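Local atomic coordinates of REP protein (Adeno-associated virus 5, PDB entry 1UUT), a protein that probably binds the replication-origin DNA of the virus and nicks one strand of it with a metal-dependent HUH endonuclease domain. Residues F4-V9 with H89-V94; F78-K83 with A152-K157; G21-F26 with V119-E124; V11-E16 with S85-L90. All blocks are in the same frame, centred on the assembly; numbering follows the deposited sequence.

Contact 1: F4-V9 with H89-V94; sequences FYEVIV and HLHTLV. With MG (magnesium ion), chain E.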
# COMPACT_ATOMS: atom_id res chain seq x y z
N PHE A 4 14.10 2.95 -0.60
CA PHE A 4 12.90 2.12 -0.55
C PHE A 4 12.67 1.22 -1.76
O PHE A 4 13.03 1.56 -2.89
CB PHE A 4 11.63 2.99 -0.43
CG PHE A 4 11.65 3.95 0.73
CD1 PHE A 4 12.35 5.15 0.65
CD2 PHE A 4 10.96 3.65 1.90
CE1 PHE A 4 12.36 6.04 1.71
CE2 PHE A 4 10.96 4.54 2.97
CZ PHE A 4 11.66 5.73 2.88
N TYR A 5 12.03 0.09 -1.50
CA TYR A 5 11.62 -0.84 -2.54
C TYR A 5 10.13 -0.56 -2.60
O TYR A 5 9.55 -0.00 -1.66
CB TYR A 5 11.78 -2.29 -2.09
CG TYR A 5 13.19 -2.80 -1.96
CD1 TYR A 5 13.63 -3.36 -0.76
CD2 TYR A 5 14.06 -2.80 -3.05
CE1 TYR A 5 14.90 -3.89 -0.64
CE2 TYR A 5 15.35 -3.34 -2.95
CZ TYR A 5 15.75 -3.88 -1.73
OH TYR A 5 17.01 -4.40 -1.59
N GLU A 6 9.48 -0.96 -3.68
CA GLU A 6 8.04 -0.76 -3.78
C GLU A 6 7.38 -2.04 -4.24
O GLU A 6 7.85 -2.71 -5.16
CB GLU A 6 7.70 0.37 -4.76
CG GLU A 6 6.18 0.58 -4.87
CD GLU A 6 5.76 1.62 -5.89
OE1 GLU A 6 6.33 1.66 -7.00
OE2 GLU A 6 4.82 2.38 -5.57
N VAL A 7 6.30 -2.40 -3.56
CA VAL A 7 5.54 -3.59 -3.92
C VAL A 7 4.13 -3.09 -4.12
O VAL A 7 3.62 -2.31 -3.31
CB VAL A 7 5.53 -4.67 -2.79
CG1 VAL A 7 4.75 -5.89 -3.25
CG2 VAL A 7 6.95 -5.05 -2.42
N ILE A 8 3.53 -3.45 -5.24
CA ILE A 8 2.16 -3.04 -5.52
C ILE A 8 1.27 -4.27 -5.40
O ILE A 8 1.48 -5.28 -6.06
CB ILE A 8 2.03 -2.40 -6.91
CG1 ILE A 8 2.88 -1.13 -6.96
CG2 ILE A 8 0.58 -2.04 -7.17
CD1 ILE A 8 2.88 -0.44 -8.30
N VAL A 9 0.31 -4.20 -4.48
CA VAL A 9 -0.61 -5.30 -4.26
C VAL A 9 -2.00 -4.92 -4.78
O VAL A 9 -2.58 -3.92 -4.35
CB VAL A 9 -0.72 -5.65 -2.76
CG1 VAL A 9 -1.69 -6.80 -2.58
CG2 VAL A 9 0.64 -6.01 -2.20
N HIS A 89 -5.40 -0.73 -5.51
CA HIS A 89 -4.08 -1.26 -5.22
C HIS A 89 -3.33 -0.50 -4.15
O HIS A 89 -3.51 0.70 -3.97
CB HIS A 89 -3.25 -1.33 -6.50
CG HIS A 89 -3.21 -0.05 -7.26
ND1 HIS A 89 -4.20 0.38 -8.11
CD2 HIS A 89 -2.27 0.93 -7.26
CE1 HIS A 89 -3.85 1.57 -8.59
NE2 HIS A 89 -2.69 1.96 -8.10
N LEU A 90 -2.51 -1.26 -3.42
CA LEU A 90 -1.68 -0.73 -2.36
C LEU A 90 -0.30 -0.46 -2.88
O LEU A 90 0.32 -1.34 -3.47
CB LEU A 90 -1.53 -1.76 -1.24
CG LEU A 90 -2.52 -1.82 -0.10
CD1 LEU A 90 -2.18 -3.02 0.78
CD2 LEU A 90 -2.45 -0.53 0.70
N HIS A 91 0.17 0.77 -2.71
CA HIS A 91 1.53 1.12 -3.09
C HIS A 91 2.26 1.01 -1.77
O HIS A 91 2.00 1.79 -0.84
CB HIS A 91 1.60 2.56 -3.62
CG HIS A 91 1.18 2.70 -5.04
ND1 HIS A 91 2.05 2.84 -6.10
CD2 HIS A 91 -0.06 2.71 -5.59
CE1 HIS A 91 1.34 2.93 -7.22
NE2 HIS A 91 0.05 2.85 -6.96
N THR A 92 3.05 -0.05 -1.63
CA THR A 92 3.79 -0.28 -0.41
C THR A 92 5.25 0.12 -0.59
O THR A 92 6.02 -0.56 -1.28
CB THR A 92 3.68 -1.77 0.03
OG1 THR A 92 2.32 -2.21 -0.09
CG2 THR A 92 4.11 -1.92 1.47
N LEU A 93 5.61 1.26 -0.03
CA LEU A 93 6.98 1.75 -0.11
C LEU A 93 7.64 1.36 1.22
O LEU A 93 7.25 1.84 2.29
CB LEU A 93 6.98 3.26 -0.30
CG LEU A 93 8.18 3.86 -1.03
CD1 LEU A 93 8.24 3.32 -2.46
CD2 LEU A 93 8.07 5.37 -1.04
N VAL A 94 8.60 0.45 1.16
CA VAL A 94 9.25 0.01 2.38
C VAL A 94 10.75 0.18 2.27
O VAL A 94 11.33 -0.04 1.21
CB VAL A 94 8.97 -1.47 2.70
CG1 VAL A 94 9.12 -1.71 4.19
CG2 VAL A 94 7.59 -1.87 2.24
MG MG E . -1.44 4.07 -8.74
O HOH W 1 -0.41 2.69 -9.89
O HOH W 2 -0.35 5.74 -9.30
O HOH W 3 -3.36 4.43 -9.45
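Tyr-5, Val-7 and Val-9 pair with Val-94, Thr-92 and Leu-90 as antiparallel hydrogen-bonded pairs, each closed by two backbone N-H...O bonds. The pairs Glu-6 with Leu-93 and Ile-8 with His-91 are non-hydrogen-bonded. The two strand axes approach to 4.7 Å, and their directions differ by 159°. Side chains alternate between the faces. Val-7, Val-9 and Val-94, with Tyr-5, Leu-90 and Thr-92, give one largely apolar face, where Val-7 and Val-94 pack on Phe-63 of helix 50-71.

The other face is mixed. At the end away from the metal Phe-4 CB rests 3.6 Å from Leu-93 CG, the side chains crossing at about a right angle. Glu-6 extends fully, with CG anti to its backbone N (chi1 180°), which brings OE2 to the edge of the next ring. His-91 ND1 donates to Glu-6 OE2 over 2.9 Å, with the carboxylate oxygen in the ring plane but the histidine above the carboxylate plane. Glu-6 OE1 is held separately by Thr-134, and these two grips should fix the carboxylate and, through it, the rotation of the imidazole. Ile-8, a beta-branched apolar residue, lies alongside His-91 and lays CG1 over one ring face, while its CG2 meets His-89 CB at 4.0 Å.

Both imidazoles point NE2 at the magnesium ion, His-89 NE2 at 2.5 Å and His-91 NE2 at 2.6 Å, both long for magnesium, with Glu-82 and three waters around the same metal. Two histidines separated by one hydrophobic residue, Leu-90, on a central strand form the HUH signature of Rep-type nucleases.

Contact 2: F78-K83 with A152-K157; sequences FVQFEK and AYLLPK. With MG (magnesium ion), chain E.
Phe-78, Gln-80 and Glu-82, alternate residues on one face of strand 77-83, meet Leu-154, Leu-155 and Lys-157 where helix 149-154 gives way to a type I turn: a buried contact, apolar at one end and polar beside the metal at the other. At the apolar end Leu-154 CD1 lies 3.6 Å from Phe-78 CD2, the two side chains sliding past each other in opposite directions, and Leu-155 CD2 reaches Phe-78 CZ.

The extended chain of Gln-80, with CG anti to the backbone N (chi1 -179°), carries the amide to the turn, where NE2 donates to Leu-154 O over 2.9 Å. The donor comes from above the carbonyl plane, while Lys-157 N bonds to the same oxygen from the opposite face. Gln-80 NE2 also donates to Glu-82 OE2 at 2.8 Å, on the anti side of the carboxylate. With NE2 facing two acceptors and OE1 accepting from Arg-182, the amide's orientation is well defined.

The aliphatic part of Lys-157 crosses Glu-82 at about a right angle; its NZ forms a salt bridge with Glu-161. Water 4 donates to Glu-82 OE2 at 2.7 Å and to Tyr-153 O, joining helix and carboxylate.

Glu-82 thus divides its labour: OE1 binds magnesium at 2.4 Å, while OE2 is occupied by Gln-80 and water. Gln-80 is therefore a second-shell residue that orients a metal ligand.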
# COMPACT_ATOMS: atom_id res chain seq x y z
N PHE A 78 5.69 3.90 3.77
CA PHE A 78 4.65 4.84 3.40
C PHE A 78 3.81 3.97 2.49
O PHE A 78 4.30 3.49 1.48
CB PHE A 78 5.15 6.07 2.64
CG PHE A 78 4.07 7.10 2.42
CD1 PHE A 78 3.95 8.20 3.27
CD2 PHE A 78 3.12 6.92 1.42
CE1 PHE A 78 2.89 9.09 3.13
CE2 PHE A 78 2.05 7.82 1.28
CZ PHE A 78 1.94 8.90 2.13
N VAL A 79 2.58 3.69 2.91
CA VAL A 79 1.68 2.85 2.13
C VAL A 79 0.47 3.68 1.76
O VAL A 79 -0.08 4.39 2.61
CB VAL A 79 1.22 1.62 2.96
CG1 VAL A 79 0.23 0.78 2.17
CG2 VAL A 79 2.42 0.78 3.35
N GLN A 80 0.05 3.61 0.51
CA GLN A 80 -1.10 4.37 0.04
C GLN A 80 -2.04 3.46 -0.73
O GLN A 80 -1.62 2.74 -1.63
CB GLN A 80 -0.63 5.54 -0.84
CG GLN A 80 -1.75 6.44 -1.36
CD GLN A 80 -1.26 7.80 -1.81
OE1 GLN A 80 -0.90 8.64 -0.99
NE2 GLN A 80 -1.26 8.04 -3.11
N PHE A 81 -3.31 3.43 -0.32
CA PHE A 81 -4.32 2.62 -0.97
C PHE A 81 -5.01 3.50 -2.02
O PHE A 81 -5.49 4.59 -1.70
CB PHE A 81 -5.34 2.12 0.05
CG PHE A 81 -6.27 1.08 -0.48
CD1 PHE A 81 -7.61 1.08 -0.11
CD2 PHE A 81 -5.82 0.10 -1.36
CE1 PHE A 81 -8.48 0.11 -0.61
CE2 PHE A 81 -6.68 -0.86 -1.86
CZ PHE A 81 -8.01 -0.86 -1.48
N GLU A 82 -5.06 3.02 -3.26
CA GLU A 82 -5.66 3.79 -4.34
C GLU A 82 -6.71 3.03 -5.12
O GLU A 82 -6.66 1.81 -5.23
CB GLU A 82 -4.58 4.26 -5.31
CG GLU A 82 -3.55 5.17 -4.67
CD GLU A 82 -2.38 5.45 -5.57
OE1 GLU A 82 -2.45 5.08 -6.76
OE2 GLU A 82 -1.38 6.02 -5.09
N LYS A 83 -7.69 3.77 -5.62
CA LYS A 83 -8.75 3.21 -6.44
C LYS A 83 -8.39 3.66 -7.85
O LYS A 83 -8.63 4.81 -8.22
CB LYS A 83 -10.10 3.77 -6.00
CG LYS A 83 -11.29 3.41 -6.89
CD LYS A 83 -12.55 4.02 -6.33
CE LYS A 83 -13.63 4.19 -7.38
NZ LYS A 83 -14.22 2.91 -7.83
N ALA A 152 6.65 13.27 -5.13
CA ALA A 152 6.60 13.23 -6.58
C ALA A 152 5.44 12.41 -7.14
O ALA A 152 4.79 12.83 -8.09
CB ALA A 152 7.91 12.70 -7.13
N TYR A 153 5.18 11.25 -6.53
CA TYR A 153 4.13 10.36 -7.02
C TYR A 153 2.95 10.00 -6.14
O TYR A 153 1.84 9.80 -6.64
CB TYR A 153 4.77 9.06 -7.51
CG TYR A 153 5.76 9.27 -8.62
CD1 TYR A 153 7.12 9.28 -8.37
CD2 TYR A 153 5.32 9.48 -9.94
CE1 TYR A 153 8.04 9.48 -9.39
CE2 TYR A 153 6.24 9.69 -10.97
CZ TYR A 153 7.59 9.69 -10.69
OH TYR A 153 8.51 9.87 -11.70
N LEU A 154 3.18 9.88 -4.83
CA LEU A 154 2.11 9.48 -3.92
C LEU A 154 1.24 10.60 -3.37
O LEU A 154 0.01 10.57 -3.52
CB LEU A 154 2.68 8.64 -2.78
CG LEU A 154 3.46 7.40 -3.25
CD1 LEU A 154 4.04 6.67 -2.06
CD2 LEU A 154 2.54 6.47 -4.05
N LEU A 155 1.87 11.62 -2.80
CA LEU A 155 1.15 12.75 -2.21
C LEU A 155 0.11 13.49 -3.06
O LEU A 155 -0.95 13.85 -2.54
CB LEU A 155 2.13 13.77 -1.61
CG LEU A 155 3.03 13.30 -0.47
CD1 LEU A 155 3.71 14.52 0.13
CD2 LEU A 155 2.23 12.56 0.59
N PRO A 156 0.39 13.75 -4.36
CA PRO A 156 -0.59 14.47 -5.19
C PRO A 156 -1.92 13.77 -5.50
O PRO A 156 -2.81 14.37 -6.12
CB PRO A 156 0.20 14.79 -6.46
CG PRO A 156 1.20 13.70 -6.53
CD PRO A 156 1.65 13.57 -5.10
N LYS A 157 -2.07 12.51 -5.10
CA LYS A 157 -3.33 11.81 -5.36
C LYS A 157 -4.44 12.40 -4.50
O LYS A 157 -4.22 12.72 -3.33
CB LYS A 157 -3.19 10.31 -5.09
CG LYS A 157 -3.05 9.45 -6.35
CD LYS A 157 -1.69 9.60 -6.98
CE LYS A 157 -1.49 8.62 -8.13
NZ LYS A 157 -2.20 9.00 -9.38
MG MG E . -1.44 4.07 -8.74
O HOH W 4 0.72 6.92 -6.61
O HOH W 1 -0.41 2.69 -9.89
O HOH W 2 -0.35 5.74 -9.30
O HOH W 3 -3.36 4.43 -9.45

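Contact 3: G21-F26 with V119-E124; sequences GISDSF and VFQGIE. With nucleotides of chain C.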
# COMPACT_ATOMS: atom_id res chain seq x y z
N GLY A 21 -16.06 -18.58 -4.52
CA GLY A 21 -16.34 -19.62 -3.54
C GLY A 21 -15.89 -19.37 -2.12
O GLY A 21 -16.03 -20.26 -1.27
N ILE A 22 -15.36 -18.19 -1.83
CA ILE A 22 -14.90 -17.90 -0.49
C ILE A 22 -16.08 -17.92 0.48
O ILE A 22 -17.23 -17.66 0.11
CB ILE A 22 -14.09 -16.57 -0.41
CG1 ILE A 22 -13.24 -16.54 0.86
CG2 ILE A 22 -15.02 -15.38 -0.44
CD1 ILE A 22 -12.09 -15.56 0.82
N SER A 23 -15.80 -18.34 1.71
CA SER A 23 -16.78 -18.44 2.77
C SER A 23 -17.48 -17.12 3.11
O SER A 23 -16.89 -16.04 2.97
CB SER A 23 -16.08 -18.99 4.01
OG SER A 23 -16.83 -18.78 5.18
N ASP A 24 -18.72 -17.22 3.59
CA ASP A 24 -19.51 -16.05 3.99
C ASP A 24 -18.77 -15.25 5.07
O ASP A 24 -19.01 -14.06 5.22
CB ASP A 24 -20.86 -16.46 4.58
CG ASP A 24 -21.86 -16.95 3.54
OD1 ASP A 24 -21.60 -16.82 2.32
OD2 ASP A 24 -22.93 -17.45 3.95
N SER A 25 -17.94 -15.94 5.86
CA SER A 25 -17.20 -15.30 6.95
C SER A 25 -16.33 -14.15 6.44
O SER A 25 -16.16 -13.14 7.14
CB SER A 25 -16.33 -16.33 7.68
OG SER A 25 -15.53 -17.08 6.77
N PHE A 26 -15.80 -14.29 5.23
CA PHE A 26 -14.97 -13.25 4.63
C PHE A 26 -15.83 -12.02 4.38
O PHE A 26 -15.46 -10.89 4.74
CB PHE A 26 -14.37 -13.77 3.31
CG PHE A 26 -13.54 -12.75 2.58
CD1 PHE A 26 -12.18 -12.61 2.86
CD2 PHE A 26 -14.11 -11.91 1.62
CE1 PHE A 26 -11.42 -11.64 2.21
CE2 PHE A 26 -13.36 -10.95 0.98
CZ PHE A 26 -12.01 -10.81 1.27
N VAL A 119 -5.35 -14.31 5.00
CA VAL A 119 -6.28 -13.23 4.63
C VAL A 119 -7.38 -13.72 3.70
O VAL A 119 -8.54 -13.34 3.85
CB VAL A 119 -5.56 -12.02 3.94
CG1 VAL A 119 -6.56 -10.89 3.66
CG2 VAL A 119 -4.41 -11.51 4.81
N PHE A 120 -7.04 -14.60 2.77
CA PHE A 120 -8.03 -15.06 1.81
C PHE A 120 -8.50 -16.49 1.94
O PHE A 120 -8.96 -17.09 0.97
CB PHE A 120 -7.53 -14.78 0.39
CG PHE A 120 -7.25 -13.32 0.15
CD1 PHE A 120 -5.95 -12.89 -0.13
CD2 PHE A 120 -8.27 -12.37 0.28
CE1 PHE A 120 -5.68 -11.53 -0.27
CE2 PHE A 120 -8.00 -11.01 0.13
CZ PHE A 120 -6.70 -10.59 -0.14
N GLN A 121 -8.39 -17.04 3.15
CA GLN A 121 -8.83 -18.40 3.44
C GLN A 121 -8.28 -19.45 2.47
O GLN A 121 -8.99 -20.36 2.05
CB GLN A 121 -10.36 -18.46 3.50
CG GLN A 121 -10.97 -17.46 4.49
CD GLN A 121 -12.45 -17.65 4.69
OE1 GLN A 121 -13.03 -18.63 4.24
NE2 GLN A 121 -13.07 -16.72 5.39
N GLY A 122 -7.01 -19.30 2.11
CA GLY A 122 -6.37 -20.24 1.22
C GLY A 122 -6.75 -20.09 -0.24
O GLY A 122 -6.27 -20.86 -1.08
N ILE A 123 -7.57 -19.10 -0.57
CA ILE A 123 -7.98 -18.88 -1.96
C ILE A 123 -7.07 -17.86 -2.64
O ILE A 123 -6.90 -16.74 -2.15
CB ILE A 123 -9.46 -18.43 -2.03
CG1 ILE A 123 -10.35 -19.55 -1.47
CG2 ILE A 123 -9.84 -18.06 -3.47
CD1 ILE A 123 -11.82 -19.23 -1.45
N GLU A 124 -6.45 -18.25 -3.74
CA GLU A 124 -5.55 -17.37 -4.48
C GLU A 124 -6.39 -16.34 -5.24
O GLU A 124 -7.30 -16.70 -5.98
CB GLU A 124 -4.69 -18.18 -5.45
CG GLU A 124 -3.77 -17.36 -6.37
CD GLU A 124 -2.46 -16.95 -5.72
OE1 GLU A 124 -2.02 -17.59 -4.75
OE2 GLU A 124 -1.84 -15.98 -6.22
P DT C 7 -11.84 -12.82 14.42
OP1 DT C 7 -13.16 -12.39 13.88
OP2 DT C 7 -11.65 -14.24 14.84
O5' DT C 7 -10.72 -12.52 13.34
C5' DT C 7 -10.56 -11.22 12.81
C4' DT C 7 -9.28 -11.13 12.03
O4' DT C 7 -9.26 -12.12 10.97
C3' DT C 7 -9.09 -9.78 11.34
O3' DT C 7 -7.70 -9.46 11.32
C2' DT C 7 -9.58 -10.05 9.93
C1' DT C 7 -9.07 -11.46 9.73
N1 DT C 7 -9.74 -12.23 8.67
C2 DT C 7 -9.07 -12.37 7.48
O2 DT C 7 -7.97 -11.88 7.26
N3 DT C 7 -9.74 -13.10 6.54
C4 DT C 7 -10.98 -13.69 6.65
O4 DT C 7 -11.45 -14.33 5.71
C5 DT C 7 -11.64 -13.49 7.92
C7 DT C 7 -13.00 -14.07 8.13
C6 DT C 7 -10.99 -12.79 8.87
O HOH W 5 -13.67 -20.19 2.22
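Gln-121 carries the polar part of this contact, with Ser-25 and a thymine as its partners. Its NE2 donates to Ser-25 OG over 2.8 Å and to O4 of DT7 of chain C over 2.9 Å, which uses both hydrogens of the amide. Ser-23 OG and Ser-25 OG share a hydrogen bond, and water 5 links Gln-121 OE1 to Ser-23 N. DT7 is also held by the backbone: its N3 donates to Val-119 O, nearly straight at 173°. Acceptor O4 and donor N3 are thus both matched, a pattern that suits thymine.

Van der Waals contacts flank this network. Ile-123 CD1 sits 3.6 Å from Ile-22 CB, and Ile-22 CD1 reaches Phe-120 O. Phe-26, with CG anti to its backbone N (chi1 178°), puts CE1 at the edge of the Phe-120 ring, 3.8 Å from Phe-120 CD2, while O4 of the thymine lies near the plane of the Phe-26 ring.

Phe-120 to Ile-123 form a type I' turn; both central residues, Gln-121 and Gly-122, have positive phi, easy for the glycine. This loop follows helix 101-118 and meets the start of helix 24-32, while Phe-120 packs on Val-55 and Ile-59 of helix 50-71.

Contact 4: V11-E16 with S85-L90; sequences VPFDVE and SEYFHL. With MG (magnesium ion), chain E.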
# COMPACT_ATOMS: atom_id res chain seq x y z
N VAL A 11 -5.52 -5.33 -4.60
CA VAL A 11 -6.47 -5.78 -3.59
C VAL A 11 -7.81 -6.20 -4.17
O VAL A 11 -8.42 -5.46 -4.95
CB VAL A 11 -6.68 -4.65 -2.55
CG1 VAL A 11 -7.74 -5.04 -1.53
CG2 VAL A 11 -5.36 -4.34 -1.86
N PRO A 12 -8.26 -7.42 -3.86
CA PRO A 12 -9.55 -7.91 -4.35
C PRO A 12 -10.65 -6.89 -4.06
O PRO A 12 -10.73 -6.36 -2.95
CB PRO A 12 -9.75 -9.19 -3.54
CG PRO A 12 -8.35 -9.72 -3.45
CD PRO A 12 -7.54 -8.48 -3.12
N PHE A 13 -11.46 -6.58 -5.07
CA PHE A 13 -12.54 -5.61 -4.91
C PHE A 13 -13.91 -6.09 -5.39
O PHE A 13 -14.87 -5.31 -5.44
CB PHE A 13 -12.16 -4.27 -5.57
CG PHE A 13 -11.89 -4.37 -7.06
CD1 PHE A 13 -12.94 -4.35 -7.98
CD2 PHE A 13 -10.58 -4.47 -7.54
CE1 PHE A 13 -12.69 -4.42 -9.36
CE2 PHE A 13 -10.32 -4.55 -8.91
CZ PHE A 13 -11.39 -4.52 -9.82
N ASP A 14 -14.00 -7.36 -5.74
CA ASP A 14 -15.25 -7.96 -6.20
C ASP A 14 -15.10 -9.40 -5.77
O ASP A 14 -14.46 -10.19 -6.46
CB ASP A 14 -15.33 -7.87 -7.73
CG ASP A 14 -16.65 -8.38 -8.29
OD1 ASP A 14 -17.26 -7.65 -9.09
OD2 ASP A 14 -17.07 -9.51 -7.94
N VAL A 15 -15.66 -9.76 -4.62
CA VAL A 15 -15.52 -11.12 -4.10
C VAL A 15 -15.91 -12.25 -5.07
O VAL A 15 -15.17 -13.23 -5.21
CB VAL A 15 -16.20 -11.29 -2.72
CG1 VAL A 15 -17.67 -10.96 -2.79
CG2 VAL A 15 -16.00 -12.70 -2.19
N GLU A 16 -17.03 -12.10 -5.77
CA GLU A 16 -17.45 -13.13 -6.72
C GLU A 16 -16.44 -13.35 -7.85
O GLU A 16 -16.19 -14.49 -8.26
CB GLU A 16 -18.81 -12.77 -7.31
CG GLU A 16 -19.28 -13.74 -8.38
CD GLU A 16 -20.60 -13.35 -9.00
OE1 GLU A 16 -21.49 -14.22 -9.07
OE2 GLU A 16 -20.75 -12.18 -9.43
N SER A 85 -8.19 3.17 -12.19
CA SER A 85 -9.23 3.05 -13.19
C SER A 85 -9.62 1.60 -13.46
O SER A 85 -10.73 1.33 -13.92
CB SER A 85 -8.80 3.73 -14.49
OG SER A 85 -7.54 3.24 -14.92
N GLU A 86 -8.71 0.67 -13.16
CA GLU A 86 -8.96 -0.76 -13.36
C GLU A 86 -8.85 -1.59 -12.08
O GLU A 86 -9.53 -2.60 -11.94
CB GLU A 86 -7.96 -1.32 -14.37
CG GLU A 86 -8.01 -0.69 -15.74
CD GLU A 86 -6.89 -1.20 -16.65
OE1 GLU A 86 -6.24 -2.22 -16.30
OE2 GLU A 86 -6.67 -0.57 -17.71
N TYR A 87 -7.96 -1.18 -11.19
CA TYR A 87 -7.72 -1.91 -9.95
C TYR A 87 -7.56 -1.03 -8.72
O TYR A 87 -7.08 0.10 -8.79
CB TYR A 87 -6.41 -2.71 -10.04
CG TYR A 87 -6.35 -3.78 -11.09
CD1 TYR A 87 -5.60 -3.60 -12.25
CD2 TYR A 87 -7.03 -4.99 -10.92
CE1 TYR A 87 -5.53 -4.60 -13.22
CE2 TYR A 87 -6.97 -6.00 -11.88
CZ TYR A 87 -6.21 -5.80 -13.03
OH TYR A 87 -6.14 -6.79 -13.98
N PHE A 88 -7.92 -1.61 -7.58
CA PHE A 88 -7.71 -0.99 -6.28
C PHE A 88 -6.33 -1.55 -5.97
O PHE A 88 -6.09 -2.75 -6.19
CB PHE A 88 -8.69 -1.54 -5.25
CG PHE A 88 -10.00 -0.81 -5.18
CD1 PHE A 88 -11.02 -1.10 -6.08
CD2 PHE A 88 -10.23 0.13 -4.18
CE1 PHE A 88 -12.26 -0.47 -5.98
CE2 PHE A 88 -11.46 0.76 -4.07
CZ PHE A 88 -12.48 0.46 -4.98
N HIS A 89 -5.40 -0.73 -5.51
CA HIS A 89 -4.08 -1.26 -5.22
C HIS A 89 -3.33 -0.50 -4.15
O HIS A 89 -3.51 0.70 -3.97
CB HIS A 89 -3.25 -1.33 -6.50
CG HIS A 89 -3.21 -0.05 -7.26
ND1 HIS A 89 -4.20 0.38 -8.11
CD2 HIS A 89 -2.27 0.93 -7.26
CE1 HIS A 89 -3.85 1.57 -8.59
NE2 HIS A 89 -2.69 1.96 -8.10
N LEU A 90 -2.51 -1.26 -3.42
CA LEU A 90 -1.68 -0.73 -2.36
C LEU A 90 -0.30 -0.46 -2.88
O LEU A 90 0.32 -1.34 -3.47
CB LEU A 90 -1.53 -1.76 -1.24
CG LEU A 90 -2.52 -1.82 -0.10
CD1 LEU A 90 -2.18 -3.02 0.78
CD2 LEU A 90 -2.45 -0.53 0.70
MG MG E . -1.44 4.07 -8.74
O HOH W 6 -7.41 -4.64 -7.62
O HOH W 1 -0.41 2.69 -9.89
O HOH W 2 -0.35 5.74 -9.30
O HOH W 3 -3.36 4.43 -9.45
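Phe-13 and Phe-88 bring the loop after the first strand against the entry to strand 88-95, the strand that bears the histidines of the HUH motif. With chi1 at 60°, Phe-13 CG sits between its backbone N and carbonyl carbon, and the ring is turned onto residues 86-88. Its CB lies 3.4 Å from Phe-88 CD1, and CG meets the same atom at 3.5 Å. Further out CD2 stays near Phe-88 CD1, CE2 touches Tyr-87 CA, and CZ at the tip comes 3.4 Å from Glu-86 O. The two phenylalanine rings are oblique, their planes 39° apart, and Phe-13 also meets His-18 edge-to-face. A large flat residue suits this place because one ring can span Glu-86, Tyr-87 and Phe-88, from the loop into the strand.

Nearer the sheet, Val-11, small and branched, packs CG2 on Leu-90 CG and touches Val-55 and Ile-59 of helix 50-71. Val-11 N donates to Phe-88 O over 3.1 Å, in a rather bent bond (138°). Within residues 85-90, His-89 ND1 donates to Tyr-87 O from above its carbonyl plane, which helps set the ring whose NE2 binds magnesium. Water 6 completes the join, donating to Val-11 O at 3.0 Å and to Phe-88 O at 2.7 Å.

How the contacts relate
Contacts 1, 2 and 4 converge on one magnesium ion. Contacts 1 and 2, with centres about 10 Å apart, sit on neighbouring strands tied by the backbone bond from His-91 N to Gln-80 O (2.9 Å); the side chains of both histidines and Glu-82 meet at the same metal. Contact 4 shares His-89 and Leu-90 with contact 1 and packs against the entry to that strand. Contact 3 stands apart, its centre about 23 Å from that of contact 1, and binds the DNA base directly, whereas the nearest atom of contact 1 is about 12 Å from the nucleic acid. Contact 4 bridges the two regions: Val-15 CG2 meets Ile-22 CG2 at 3.4 Å, and Pro-12 packs on Phe-120.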